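Local coordinates for protein putative platelet activating factor (Streptococcus pneumoniae, PDB 2HSJ) that is of unknown function but is probably a GDSL-type (SGNH) hydrolase acting on ester bonds, at residues D177-Q182 with Q203-S208; E75-H80 with E112-S117; Y48-L53 with K58-R63. All blocks are in the same frame, centred on the assembly; numbering follows the deposited sequence.

Overall arrangement
Interaction 3 and interaction 2 are buried contacts, while interaction 1 is partly buried. Interaction 3 packs helix 50-54 on strand 60-64, the outermost strand of the sheet within the chain; interaction 2 sets the loop after helix 70-75 on helix 104-121; interaction 1 joins helix 176-179 to helix 199-209 on the far side of the chain's centre from interaction 2. Interaction 3 touches both of the others: Y48 OH meets S206 OG, and R63 O meets H80 ND1. None has a direct hydrogen bond between its segments. Interaction 1 rests on a sulfur and methyls, interaction 2 on one branched leucine, and interaction 3 adds a bridging water.

Interaction 1 of 3, residues D177-Q182 with Q203-S208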
ATOM      1  N   ASP D 177      -5.595 -20.903 -25.451  1.00 15.25           N
ATOM      2  CA  ASP D 177      -6.052 -22.287 -25.342  1.00 16.89           C
ATOM      3  C   ASP D 177      -6.835 -22.540 -24.047  1.00 17.17           C
ATOM      4  O   ASP D 177      -7.735 -23.401 -24.014  1.00 18.41           O
ATOM      5  CB  ASP D 177      -4.878 -23.256 -25.476  1.00 17.52           C
ATOM      6  CG  ASP D 177      -4.271 -23.275 -26.892  1.00 20.84           C
ATOM      7  OD1 ASP D 177      -4.981 -22.976 -27.880  1.00 21.01           O
ATOM      8  OD2 ASP D 177      -3.079 -23.641 -27.025  1.00 25.45           O
ATOM      9  N   CYS D 178      -6.527 -21.775 -22.998  1.00 16.47           N
ATOM     10  CA  CYS D 178      -7.243 -21.894 -21.715  1.00 17.18           C
ATOM     11  C   CYS D 178      -8.710 -21.513 -21.786  1.00 16.03           C
ATOM     12  O   CYS D 178      -9.500 -21.927 -20.937  1.00 16.18           O
ATOM     13  CB  CYS D 178      -6.580 -21.061 -20.621  1.00 17.03           C
ATOM     14  SG  CYS D 178      -4.941 -21.714 -20.158  1.00 23.21           S
ATOM     15  N   LEU D 179      -9.067 -20.712 -22.784  1.00 14.39           N
ATOM     16  CA  LEU D 179     -10.423 -20.179 -22.888  1.00 14.81           C
ATOM     17  C   LEU D 179     -11.240 -20.890 -23.959  1.00 14.85           C
ATOM     18  O   LEU D 179     -12.429 -20.624 -24.099  1.00 13.22           O
ATOM     19  CB  LEU D 179     -10.418 -18.657 -23.140  1.00 15.27           C
ATOM     20  CG  LEU D 179      -9.748 -17.828 -22.049  1.00 16.42           C
ATOM     21  CD1 LEU D 179      -9.886 -16.359 -22.414  1.00 18.29           C
ATOM     22  CD2 LEU D 179     -10.331 -18.143 -20.684  1.00 19.26           C
ATOM     23  N   THR D 180     -10.605 -21.801 -24.694  1.00 15.61           N
ATOM     24  CA  THR D 180     -11.319 -22.505 -25.775  1.00 16.66           C
ATOM     25  C   THR D 180     -12.047 -23.745 -25.291  1.00 16.27           C
ATOM     26  O   THR D 180     -11.646 -24.378 -24.305  1.00 17.05           O
ATOM     27  CB  THR D 180     -10.382 -22.918 -26.932  1.00 16.61           C
ATOM     28  OG1 THR D 180      -9.317 -23.728 -26.416  1.00 19.87           O
ATOM     29  CG2 THR D 180      -9.801 -21.689 -27.613  1.00 18.00           C
ATOM     30  N   ASP D 181     -13.112 -24.103 -25.992  1.00 15.97           N
ATOM     31  CA  ASP D 181     -13.737 -25.406 -25.787  1.00 15.90           C
ATOM     32  C   ASP D 181     -13.017 -26.408 -26.703  1.00 16.63           C
ATOM     33  O   ASP D 181     -11.999 -26.080 -27.321  1.00 16.84           O
ATOM     34  CB  ASP D 181     -15.258 -25.334 -26.036  1.00 15.90           C
ATOM     35  CG  ASP D 181     -15.609 -24.965 -27.464  1.00 14.88           C
ATOM     36  OD1 ASP D 181     -14.725 -25.032 -28.333  1.00 13.97           O
ATOM     37  OD2 ASP D 181     -16.787 -24.624 -27.710  1.00 17.76           O
ATOM     38  N   GLN D 182     -13.525 -27.627 -26.796  1.00 17.58           N
ATOM     39  CA  GLN D 182     -12.838 -28.639 -27.588  1.00 17.76           C
ATOM     40  C   GLN D 182     -12.948 -28.424 -29.103  1.00 18.04           C
ATOM     41  O   GLN D 182     -12.249 -29.088 -29.867  1.00 18.44           O
ATOM     42  CB  GLN D 182     -13.323 -30.040 -27.194  1.00 18.36           C
ATOM     43  CG  GLN D 182     -13.285 -30.281 -25.675  1.00 18.85           C
ATOM     44  CD  GLN D 182     -11.934 -29.977 -25.061  1.00 21.51           C
ATOM     45  OE1 GLN D 182     -11.834 -29.189 -24.108  1.00 21.21           O
ATOM     46  NE2 GLN D 182     -10.880 -30.591 -25.609  1.00 20.62           N
ATOM     47  N   GLN D 203     -12.830 -15.467 -14.649  1.00  9.03           N
ATOM     48  CA  GLN D 203     -12.266 -16.304 -13.588  1.00  9.96           C
ATOM     49  C   GLN D 203     -11.240 -17.257 -14.208  1.00 10.09           C
ATOM     50  O   GLN D 203     -10.163 -17.501 -13.647  1.00 10.91           O
ATOM     51  CB  GLN D 203     -13.387 -17.088 -12.885  1.00 10.32           C
ATOM     52  CG  GLN D 203     -12.847 -17.989 -11.794  1.00 12.23           C
ATOM     53  CD  GLN D 203     -13.940 -18.763 -11.123  1.00 12.88           C
ATOM     54  OE1 GLN D 203     -14.771 -19.385 -11.798  1.00 13.86           O
ATOM     55  NE2 GLN D 203     -13.929 -18.770  -9.780  1.00 14.52           N
ATOM     56  N   ALA D 204     -11.614 -17.814 -15.361  1.00 10.48           N
ATOM     57  CA  ALA D 204     -10.727 -18.782 -16.044  1.00 10.46           C
ATOM     58  C   ALA D 204      -9.458 -18.086 -16.534  1.00 11.67           C
ATOM     59  O   ALA D 204      -8.353 -18.634 -16.409  1.00 12.37           O
ATOM     60  CB  ALA D 204     -11.458 -19.415 -17.214  1.00 10.71           C
ATOM     61  N   LEU D 205      -9.615 -16.885 -17.092  1.00 11.30           N
ATOM     62  CA  LEU D 205      -8.467 -16.085 -17.533  1.00 11.78           C
ATOM     63  C   LEU D 205      -7.541 -15.785 -16.361  1.00 12.23           C
ATOM     64  O   LEU D 205      -6.323 -15.907 -16.468  1.00 13.35           O
ATOM     65  CB  LEU D 205      -8.941 -14.777 -18.201  1.00 10.58           C
ATOM     66  CG  LEU D 205      -7.839 -13.818 -18.702  1.00 12.09           C
ATOM     67  CD1 LEU D 205      -6.840 -14.517 -19.662  1.00 12.66           C
ATOM     68  CD2 LEU D 205      -8.464 -12.586 -19.337  1.00 13.99           C
ATOM     69  N   SER D 206      -8.126 -15.430 -15.217  1.00 11.10           N
ATOM     70  CA  SER D 206      -7.341 -15.107 -14.041  1.00 12.10           C
ATOM     71  C   SER D 206      -6.532 -16.305 -13.531  1.00 12.33           C
ATOM     72  O   SER D 206      -5.363 -16.170 -13.128  1.00 12.61           O
ATOM     73  CB  SER D 206      -8.272 -14.585 -12.947  1.00 11.44           C
ATOM     74  OG  SER D 206      -8.918 -13.410 -13.381  1.00 12.24           O
ATOM     75  N   LYS D 207      -7.150 -17.480 -13.558  1.00 12.63           N
ATOM     76  CA  LYS D 207      -6.451 -18.688 -13.132  1.00 13.66           C
ATOM     77  C   LYS D 207      -5.250 -18.951 -14.063  1.00 13.20           C
ATOM     78  O   LYS D 207      -4.163 -19.303 -13.591  1.00 14.40           O
ATOM     79  CB  LYS D 207      -7.417 -19.867 -13.161  1.00 14.43           C
ATOM     80  CG  LYS D 207      -6.825 -21.198 -12.730  1.00 17.45           C
ATOM     81  CD  LYS D 207      -7.951 -22.236 -12.684  1.00 19.38           C
ATOM     82  CE  LYS D 207      -7.463 -23.627 -13.043  1.00 24.17           C
ATOM     83  NZ  LYS D 207      -7.059 -24.432 -11.861  1.00 29.74           N
ATOM     84  N   SER D 208      -5.428 -18.730 -15.362  1.00 13.24           N
ATOM     85  CA  SER D 208      -4.315 -18.940 -16.290  1.00 15.41           C
ATOM     86  C   SER D 208      -3.224 -17.883 -16.126  1.00 14.76           C
ATOM     87  O   SER D 208      -2.055 -18.192 -16.362  1.00 15.80           O
ATOM     88  CB  SER D 208      -4.797 -18.965 -17.733  1.00 15.95           C
ATOM     89  OG  SER D 208      -5.214 -17.685 -18.141  1.00 22.92           O
TER
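L179 CD2 stands almost straight above one face of the flat peptide between A204 and L205, 3.9 Å from L205 N, and it also meets A204 CB at the same 3.9 Å. The CB of L205 lies a little further off, so a single methyl branch rests in the corner formed by two successive residues of the helix. With CG anti to the carbonyl carbon (chi1 -60°), L179 extends this methyl across to the helix even though its CB sets off alongside.

One turn further along, C178 SG lies 3.7 Å from S208 CB. The serine meets the sulfur with carbon because its hydroxyl is turned away: chi1 near 70° swings OG back over its own helix, where it donates to L205 O at 2.7 Å, tilted 25° from the carbonyl plane. On the other segment T180 OG1 donates in a similar way to D177 O at 2.9 Å, where the chain leaves helix 176-179.

Around the contact, A204 also packs on Y190, L205 on Y48 and S208 on V175, while the backbone of L179 bonds to that of K187. A short helical turn thus meets the side of helix 199-209 through small and apolar groups, with C178 at the exposed margin and L179 buried. The piece of chain between them contains an Asp-x-x-His sequence, as in the block that carries the catalytic acid and histidine in SGNH hydrolases; the contact packs the helix following that block against the turn after the last strand of the parallel sheet, in an alpha/beta fold of the SGNH type.

Interaction 2 of 3, residues E75-H80 with E112-S117; sequences ENLDAH and EAIIQS
L77 O accepts H80 N at 2.9 Å, one of two successive turn bonds that shape the chain where it faces I114 and S117; N76 O takes A79 N at the same length. The tight turn that results directs L77 at helix 104-121. Its CG runs anti to the backbone N (chi1 -175°), and the two methyls part company at the helix surface: CD1 goes to I114 CG2 at 4.1 Å, CD2 to S117. The leucine and isoleucine side chains cross obliquely, methyl against methyl.

CD2 lies 3.7 Å from S117 OG and 3.8 Å from S117 CB, so it leans against the side of the serine, in van der Waals contact with carbon and oxygen alike. I114 and S117 are three residues apart on the same helical face, and the leucine straddles the two. I114 presents CG2, the branch anti to its backbone N, while its side chain also packs on L73 and L74 of helix 70-75.

Helix 104-121 belongs to the right-handed beta-alpha-beta crossover type of connection expected in a parallel sheet, here between the neighbouring strands 88-92 and 126-130; the loop 75-80 leads from helix 70-75 toward strand 88-92. On the reverse of the helix I115 points away from L77, and E112 and Q116 both bond to the hydroxyl of Y167, a residue of a magnesium site.

The other side of the turn is held by polar groups. N76 O and L77 O lie level with the H80 ring beside its CD2 edge. The ring nitrogens bond elsewhere, ND1 to R63 O and NE2 to Y68 OH, while D78 OD2 forms a salt bridge with R25 of the long helix 3-30, and N76 OD1 bonds to the same arginine.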
ATOM      1  N   GLU D  75      -0.309   5.933 -29.762  1.00 13.47           N
ATOM      2  CA  GLU D  75      -0.449   7.382 -29.817  1.00 14.48           C
ATOM      3  C   GLU D  75      -0.647   8.000 -28.426  1.00 14.01           C
ATOM      4  O   GLU D  75      -0.131   9.089 -28.138  1.00 14.80           O
ATOM      5  CB  GLU D  75      -1.641   7.718 -30.715  1.00 15.43           C
ATOM      6  CG  GLU D  75      -1.780   9.170 -31.063  1.00 21.22           C
ATOM      7  CD  GLU D  75      -3.138   9.493 -31.669  1.00 27.98           C
ATOM      8  OE1 GLU D  75      -3.730   8.604 -32.337  1.00 31.15           O
ATOM      9  OE2 GLU D  75      -3.612  10.634 -31.467  1.00 31.74           O
ATOM     10  N   ASN D  76      -1.369   7.275 -27.560  1.00 12.84           N
ATOM     11  CA  ASN D  76      -1.744   7.778 -26.242  1.00 12.20           C
ATOM     12  C   ASN D  76      -1.088   7.021 -25.109  1.00 11.86           C
ATOM     13  O   ASN D  76      -1.629   6.974 -24.010  1.00 11.57           O
ATOM     14  CB  ASN D  76      -3.252   7.708 -26.087  1.00 12.77           C
ATOM     15  CG  ASN D  76      -3.940   8.677 -27.009  1.00 12.91           C
ATOM     16  OD1 ASN D  76      -4.009   9.875 -26.722  1.00 15.91           O
ATOM     17  ND2 ASN D  76      -4.380   8.184 -28.163  1.00 15.14           N
ATOM     18  N   LEU D  77       0.079   6.429 -25.376  1.00 10.84           N
ATOM     19  CA  LEU D  77       0.690   5.522 -24.416  1.00 11.32           C
ATOM     20  C   LEU D  77       0.909   6.138 -23.033  1.00 10.95           C
ATOM     21  O   LEU D  77       0.820   5.449 -21.999  1.00 11.26           O
ATOM     22  CB  LEU D  77       2.010   5.009 -24.983  1.00 12.30           C
ATOM     23  CG  LEU D  77       2.732   3.944 -24.160  1.00 12.24           C
ATOM     24  CD1 LEU D  77       1.865   2.700 -23.955  1.00 12.45           C
ATOM     25  CD2 LEU D  77       4.056   3.561 -24.883  1.00 12.57           C
ATOM     26  N   ASP D  78       1.171   7.447 -23.016  1.00 11.07           N
ATOM     27  CA  ASP D  78       1.416   8.153 -21.760  1.00 12.28           C
ATOM     28  C   ASP D  78       0.254   8.070 -20.784  1.00 12.64           C
ATOM     29  O   ASP D  78       0.450   8.185 -19.567  1.00 13.32           O
ATOM     30  CB  ASP D  78       1.686   9.646 -22.041  1.00 12.62           C
ATOM     31  CG  ASP D  78       0.475  10.379 -22.606  1.00 14.89           C
ATOM     32  OD1 ASP D  78       0.013  10.054 -23.711  1.00 15.53           O
ATOM     33  OD2 ASP D  78       0.010  11.336 -21.950  1.00 19.95           O
ATOM     34  N   ALA D  79      -0.958   7.936 -21.306  1.00 11.38           N
ATOM     35  CA  ALA D  79      -2.119   7.859 -20.412  1.00  9.91           C
ATOM     36  C   ALA D  79      -2.119   6.553 -19.588  1.00 11.19           C
ATOM     37  O   ALA D  79      -2.863   6.432 -18.602  1.00  9.98           O
ATOM     38  CB  ALA D  79      -3.425   7.995 -21.216  1.00  9.75           C
ATOM     39  N   HIS D  80      -1.304   5.588 -20.019  1.00 10.56           N
ATOM     40  CA  HIS D  80      -1.441   4.220 -19.496  1.00 10.04           C
ATOM     41  C   HIS D  80      -0.324   3.838 -18.579  1.00 10.75           C
ATOM     42  O   HIS D  80      -0.321   2.718 -18.070  1.00 11.46           O
ATOM     43  CB  HIS D  80      -1.545   3.234 -20.655  1.00 11.00           C
ATOM     44  CG  HIS D  80      -2.708   3.532 -21.542  1.00 10.10           C
ATOM     45  ND1 HIS D  80      -3.944   2.942 -21.377  1.00 10.54           N
ATOM     46  CD2 HIS D  80      -2.838   4.403 -22.569  1.00 10.28           C
ATOM     47  CE1 HIS D  80      -4.780   3.418 -22.284  1.00 12.75           C
ATOM     48  NE2 HIS D  80      -4.147   4.334 -22.997  1.00 11.88           N
ATOM     49  N   GLU D 112       5.626  -3.282 -31.446  1.00 13.54           N
ATOM     50  CA  GLU D 112       7.067  -3.181 -31.280  1.00 13.85           C
ATOM     51  C   GLU D 112       7.461  -1.798 -30.781  1.00 13.86           C
ATOM     52  O   GLU D 112       8.275  -1.662 -29.860  1.00 14.04           O
ATOM     53  CB  GLU D 112       7.805  -3.582 -32.549  1.00 14.15           C
ATOM     54  CG  GLU D 112       9.289  -3.673 -32.281  1.00 13.81           C
ATOM     55  CD  GLU D 112      10.049  -4.469 -33.317  1.00 18.26           C
ATOM     56  OE1 GLU D 112       9.512  -4.676 -34.431  1.00 17.57           O
ATOM     57  OE2 GLU D 112      11.196  -4.878 -32.993  1.00 18.18           O
ATOM     58  N   ALA D 113       6.827  -0.758 -31.324  1.00 12.84           N
ATOM     59  CA  ALA D 113       7.102   0.596 -30.837  1.00 12.51           C
ATOM     60  C   ALA D 113       6.697   0.814 -29.358  1.00 12.43           C
ATOM     61  O   ALA D 113       7.372   1.531 -28.614  1.00 13.08           O
ATOM     62  CB  ALA D 113       6.381   1.603 -31.713  1.00 12.77           C
ATOM     63  N   ILE D 114       5.579   0.224 -28.960  1.00 12.35           N
ATOM     64  CA  ILE D 114       5.144   0.289 -27.541  1.00 12.50           C
ATOM     65  C   ILE D 114       6.229  -0.346 -26.634  1.00 13.00           C
ATOM     66  O   ILE D 114       6.676   0.244 -25.651  1.00 13.59           O
ATOM     67  CB  ILE D 114       3.781  -0.389 -27.343  1.00 12.95           C
ATOM     68  CG1 ILE D 114       2.673   0.418 -28.028  1.00 12.34           C
ATOM     69  CG2 ILE D 114       3.489  -0.559 -25.844  1.00 13.09           C
ATOM     70  CD1 ILE D 114       1.424  -0.359 -28.384  1.00 15.64           C
ATOM     71  N   ILE D 115       6.664  -1.551 -26.996  1.00 13.24           N
ATOM     72  CA  ILE D 115       7.692  -2.249 -26.232  1.00 12.46           C
ATOM     73  C   ILE D 115       8.935  -1.382 -26.106  1.00 12.33           C
ATOM     74  O   ILE D 115       9.503  -1.207 -25.015  1.00 13.08           O
ATOM     75  CB  ILE D 115       8.048  -3.608 -26.895  1.00 12.75           C
ATOM     76  CG1 ILE D 115       6.882  -4.575 -26.741  1.00 13.86           C
ATOM     77  CG2 ILE D 115       9.303  -4.195 -26.272  1.00 14.18           C
ATOM     78  CD1 ILE D 115       6.963  -5.756 -27.696  1.00 14.23           C
ATOM     79  N   GLN D 116       9.379  -0.826 -27.235  1.00 12.72           N
ATOM     80  CA  GLN D 116      10.567   0.017 -27.202  1.00 12.54           C
ATOM     81  C   GLN D 116      10.380   1.305 -26.380  1.00 13.46           C
ATOM     82  O   GLN D 116      11.301   1.759 -25.707  1.00 14.11           O
ATOM     83  CB  GLN D 116      11.003   0.362 -28.611  1.00 13.65           C
ATOM     84  CG  GLN D 116      11.420  -0.848 -29.396  1.00 14.57           C
ATOM     85  CD  GLN D 116      11.660  -0.521 -30.856  1.00 19.50           C
ATOM     86  OE1 GLN D 116      11.266   0.538 -31.347  1.00 24.00           O
ATOM     87  NE2 GLN D 116      12.295  -1.429 -31.557  1.00 19.46           N
ATOM     88  N   SER D 117       9.182   1.891 -26.423  1.00 13.69           N
ATOM     89  CA  SER D 117       8.949   3.100 -25.652  1.00 15.16           C
ATOM     90  C   SER D 117       8.956   2.798 -24.139  1.00 15.21           C
ATOM     91  O   SER D 117       9.550   3.531 -23.336  1.00 15.92           O
ATOM     92  CB  SER D 117       7.640   3.717 -26.103  1.00 15.57           C
ATOM     93  OG  SER D 117       7.439   4.976 -25.484  1.00 18.68           O
TER

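Interaction 3 of 3, residues Y48-L53 with K58-R63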
ATOM      1  N   TYR D  48     -12.396  -5.771 -16.841  1.00 10.79           N
ATOM      2  CA  TYR D  48     -11.869  -6.870 -16.040  1.00 10.43           C
ATOM      3  C   TYR D  48     -12.016  -6.558 -14.559  1.00 10.90           C
ATOM      4  O   TYR D  48     -11.478  -5.532 -14.083  1.00 10.33           O
ATOM      5  CB  TYR D  48     -10.389  -6.992 -16.372  1.00 10.66           C
ATOM      6  CG  TYR D  48      -9.720  -8.343 -16.070  1.00 10.04           C
ATOM      7  CD1 TYR D  48      -8.802  -8.868 -16.971  1.00 10.71           C
ATOM      8  CD2 TYR D  48     -10.011  -9.088 -14.919  1.00 11.66           C
ATOM      9  CE1 TYR D  48      -8.156 -10.057 -16.741  1.00 10.50           C
ATOM     10  CE2 TYR D  48      -9.344 -10.327 -14.646  1.00  9.95           C
ATOM     11  CZ  TYR D  48      -8.446 -10.815 -15.612  1.00  9.91           C
ATOM     12  OH  TYR D  48      -7.778 -12.016 -15.392  1.00 10.95           O
ATOM     13  N   PRO D  49     -12.719  -7.429 -13.804  1.00 10.34           N
ATOM     14  CA  PRO D  49     -12.818  -7.223 -12.340  1.00 10.27           C
ATOM     15  C   PRO D  49     -11.574  -7.692 -11.658  1.00 11.13           C
ATOM     16  O   PRO D  49     -11.523  -8.724 -10.996  1.00 10.31           O
ATOM     17  CB  PRO D  49     -14.034  -8.069 -11.921  1.00 10.65           C
ATOM     18  CG  PRO D  49     -14.093  -9.165 -12.964  1.00 13.36           C
ATOM     19  CD  PRO D  49     -13.500  -8.601 -14.265  1.00 10.42           C
ATOM     20  N   LEU D  50     -10.527  -6.892 -11.790  1.00 10.42           N
ATOM     21  CA  LEU D  50      -9.221  -7.299 -11.269  1.00 10.70           C
ATOM     22  C   LEU D  50      -9.173  -7.525  -9.761  1.00 10.59           C
ATOM     23  O   LEU D  50      -8.613  -8.512  -9.292  1.00 11.98           O
ATOM     24  CB  LEU D  50      -8.180  -6.260 -11.664  1.00 11.70           C
ATOM     25  CG  LEU D  50      -7.958  -6.129 -13.155  1.00 11.61           C
ATOM     26  CD1 LEU D  50      -7.215  -4.805 -13.482  1.00 13.43           C
ATOM     27  CD2 LEU D  50      -7.179  -7.297 -13.678  1.00 14.42           C
ATOM     28  N   GLN D  51      -9.721  -6.563  -9.022  1.00  9.82           N
ATOM     29  CA  GLN D  51      -9.691  -6.656  -7.558  1.00 10.81           C
ATOM     30  C   GLN D  51     -10.370  -7.921  -7.082  1.00 10.11           C
ATOM     31  O   GLN D  51      -9.848  -8.636  -6.233  1.00 10.93           O
ATOM     32  CB  GLN D  51     -10.418  -5.459  -6.953  1.00 11.43           C
ATOM     33  CG  GLN D  51     -10.532  -5.501  -5.460  1.00 13.75           C
ATOM     34  CD  GLN D  51     -11.601  -4.560  -4.969  1.00 13.81           C
ATOM     35  OE1 GLN D  51     -12.716  -4.536  -5.488  1.00 13.65           O
ATOM     36  NE2 GLN D  51     -11.274  -3.795  -3.933  1.00 14.50           N
ATOM     37  N   GLU D  52     -11.589  -8.156  -7.590  1.00  9.33           N
ATOM     38  CA  GLU D  52     -12.387  -9.244  -7.039  1.00  8.73           C
ATOM     39  C   GLU D  52     -11.938 -10.626  -7.503  1.00  9.63           C
ATOM     40  O   GLU D  52     -12.324 -11.626  -6.876  1.00  9.99           O
ATOM     41  CB  GLU D  52     -13.872  -8.989  -7.292  1.00  9.45           C
ATOM     42  CG  GLU D  52     -14.347  -7.751  -6.590  1.00 10.59           C
ATOM     43  CD  GLU D  52     -15.838  -7.578  -6.754  1.00 12.35           C
ATOM     44  OE1 GLU D  52     -16.614  -8.214  -6.019  1.00 11.36           O
ATOM     45  OE2 GLU D  52     -16.247  -6.824  -7.667  1.00 14.50           O
ATOM     46  N   LEU D  53     -11.144 -10.677  -8.571  1.00  9.45           N
ATOM     47  CA  LEU D  53     -10.663 -11.999  -9.036  1.00 10.85           C
ATOM     48  C   LEU D  53      -9.205 -12.276  -8.689  1.00 11.17           C
ATOM     49  O   LEU D  53      -8.821 -13.456  -8.574  1.00 10.98           O
ATOM     50  CB  LEU D  53     -10.931 -12.184 -10.537  1.00 11.21           C
ATOM     51  CG  LEU D  53     -12.426 -12.152 -10.901  1.00 12.68           C
ATOM     52  CD1 LEU D  53     -12.548 -12.333 -12.413  1.00 12.75           C
ATOM     53  CD2 LEU D  53     -13.251 -13.229 -10.194  1.00 11.96           C
ATOM     54  N   LYS D  58      -1.562  -7.742  -4.089  1.00 12.85           N
ATOM     55  CA  LYS D  58      -0.703  -7.227  -5.145  1.00 12.78           C
ATOM     56  C   LYS D  58      -1.528  -6.137  -5.818  1.00 12.66           C
ATOM     57  O   LYS D  58      -2.664  -6.398  -6.269  1.00 14.25           O
ATOM     58  CB  LYS D  58      -0.393  -8.352  -6.144  1.00 13.18           C
ATOM     59  CG  LYS D  58       0.469  -7.946  -7.309  1.00 15.10           C
ATOM     60  CD  LYS D  58       0.896  -9.175  -8.116  1.00 16.97           C
ATOM     61  CE  LYS D  58       2.075  -9.906  -7.512  1.00 16.48           C
ATOM     62  NZ  LYS D  58       3.366  -9.355  -8.003  1.00 18.71           N
ATOM     63  N   THR D  59      -0.966  -4.933  -5.928  1.00 12.37           N
ATOM     64  CA  THR D  59      -1.695  -3.805  -6.494  1.00 11.13           C
ATOM     65  C   THR D  59      -1.625  -3.802  -8.008  1.00 11.25           C
ATOM     66  O   THR D  59      -0.570  -3.522  -8.607  1.00 11.78           O
ATOM     67  CB  THR D  59      -1.199  -2.452  -5.964  1.00 11.86           C
ATOM     68  OG1 THR D  59      -1.257  -2.483  -4.533  1.00 12.99           O
ATOM     69  CG2 THR D  59      -2.074  -1.314  -6.455  1.00 12.45           C
ATOM     70  N   ILE D  60      -2.777  -4.091  -8.614  1.00 10.65           N
ATOM     71  CA  ILE D  60      -2.920  -4.161 -10.062  1.00  9.94           C
ATOM     72  C   ILE D  60      -3.856  -3.023 -10.428  1.00  9.81           C
ATOM     73  O   ILE D  60      -4.945  -2.895  -9.891  1.00 10.64           O
ATOM     74  CB  ILE D  60      -3.593  -5.493 -10.494  1.00  9.60           C
ATOM     75  CG1 ILE D  60      -2.804  -6.659  -9.868  1.00 11.20           C
ATOM     76  CG2 ILE D  60      -3.676  -5.557 -12.051  1.00 11.12           C
ATOM     77  CD1 ILE D  60      -3.343  -8.099 -10.177  1.00 12.92           C
ATOM     78  N   VAL D  61      -3.380  -2.184 -11.337  1.00  9.02           N
ATOM     79  CA  VAL D  61      -4.142  -1.000 -11.736  1.00  9.46           C
ATOM     80  C   VAL D  61      -4.631  -1.121 -13.172  1.00  9.75           C
ATOM     81  O   VAL D  61      -3.880  -1.516 -14.073  1.00 10.85           O
ATOM     82  CB  VAL D  61      -3.295   0.319 -11.525  1.00  9.25           C
ATOM     83  CG1 VAL D  61      -3.970   1.559 -12.085  1.00 12.41           C
ATOM     84  CG2 VAL D  61      -3.016   0.547 -10.047  1.00 10.69           C
ATOM     85  N   ASN D  62      -5.893  -0.738 -13.382  1.00  9.59           N
ATOM     86  CA  ASN D  62      -6.533  -0.869 -14.682  1.00  9.19           C
ATOM     87  C   ASN D  62      -6.233   0.358 -15.522  1.00 10.23           C
ATOM     88  O   ASN D  62      -6.592   1.491 -15.159  1.00  9.88           O
ATOM     89  CB  ASN D  62      -8.039  -0.975 -14.481  1.00 10.65           C
ATOM     90  CG  ASN D  62      -8.720  -1.601 -15.672  1.00 11.62           C
ATOM     91  OD1 ASN D  62      -8.466  -1.217 -16.805  1.00 11.52           O
ATOM     92  ND2 ASN D  62      -9.574  -2.606 -15.425  1.00 10.52           N
ATOM     93  N   ARG D  63      -5.614   0.122 -16.674  1.00  9.54           N
ATOM     94  CA  ARG D  63      -5.480   1.181 -17.665  1.00 11.03           C
ATOM     95  C   ARG D  63      -5.997   0.662 -19.021  1.00 10.45           C
ATOM     96  O   ARG D  63      -5.417   0.938 -20.066  1.00 11.68           O
ATOM     97  CB  ARG D  63      -4.012   1.674 -17.752  1.00 11.46           C
ATOM     98  CG  ARG D  63      -3.590   2.593 -16.568  1.00 11.21           C
ATOM     99  CD  ARG D  63      -4.330   3.916 -16.658  1.00  9.87           C
ATOM    100  NE  ARG D  63      -3.980   4.908 -15.632  1.00 10.02           N
ATOM    101  CZ  ARG D  63      -4.571   4.951 -14.431  1.00  9.85           C
ATOM    102  NH1 ARG D  63      -5.497   4.045 -14.087  1.00 10.85           N
ATOM    103  NH2 ARG D  63      -4.221   5.908 -13.546  1.00 10.86           N
TER
HETATM  104  O   HOH W   1     -10.775  -3.208 -12.591  1.00 14.00           O
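L50 lies across I60 and N62, crossing each side chain at about a right angle. Its CD1 does the touching, 3.9 Å from I60 CG2 and 3.8 Å from N62 ND2, while CD2 rests 3.5 Å above one face of the Y48 ring, offset toward the rim. A chi1 of -64° swings CG over so that the fork opens with CD1 on the strand and CD2 on the ring. Helix 50-54, with P49 at its N-cap, lies in the connection between the adjacent parallel strands 37-41 and 60-64, a beta-alpha-beta unit of the alpha/beta fold.

Beside it, Y48 O and N62 ND2 are 3.7 Å apart, too far for a direct bond, and a water joins them: it donates to Y48 O at 2.8 Å and accepts from N62 ND2 at 3.1 Å. The N62 amide is gripped elsewhere too, ND2 by V45 O and OD1 by G64 N, and Y48 OH goes to S206. Q51 NE2 bonds to I60 O of the second subunit, and E52 pairs with R63 of that subunit.

Methyls thus seat the helix on strand 60-64, while the polar link runs through water and an amide whose rotation several bonds fix.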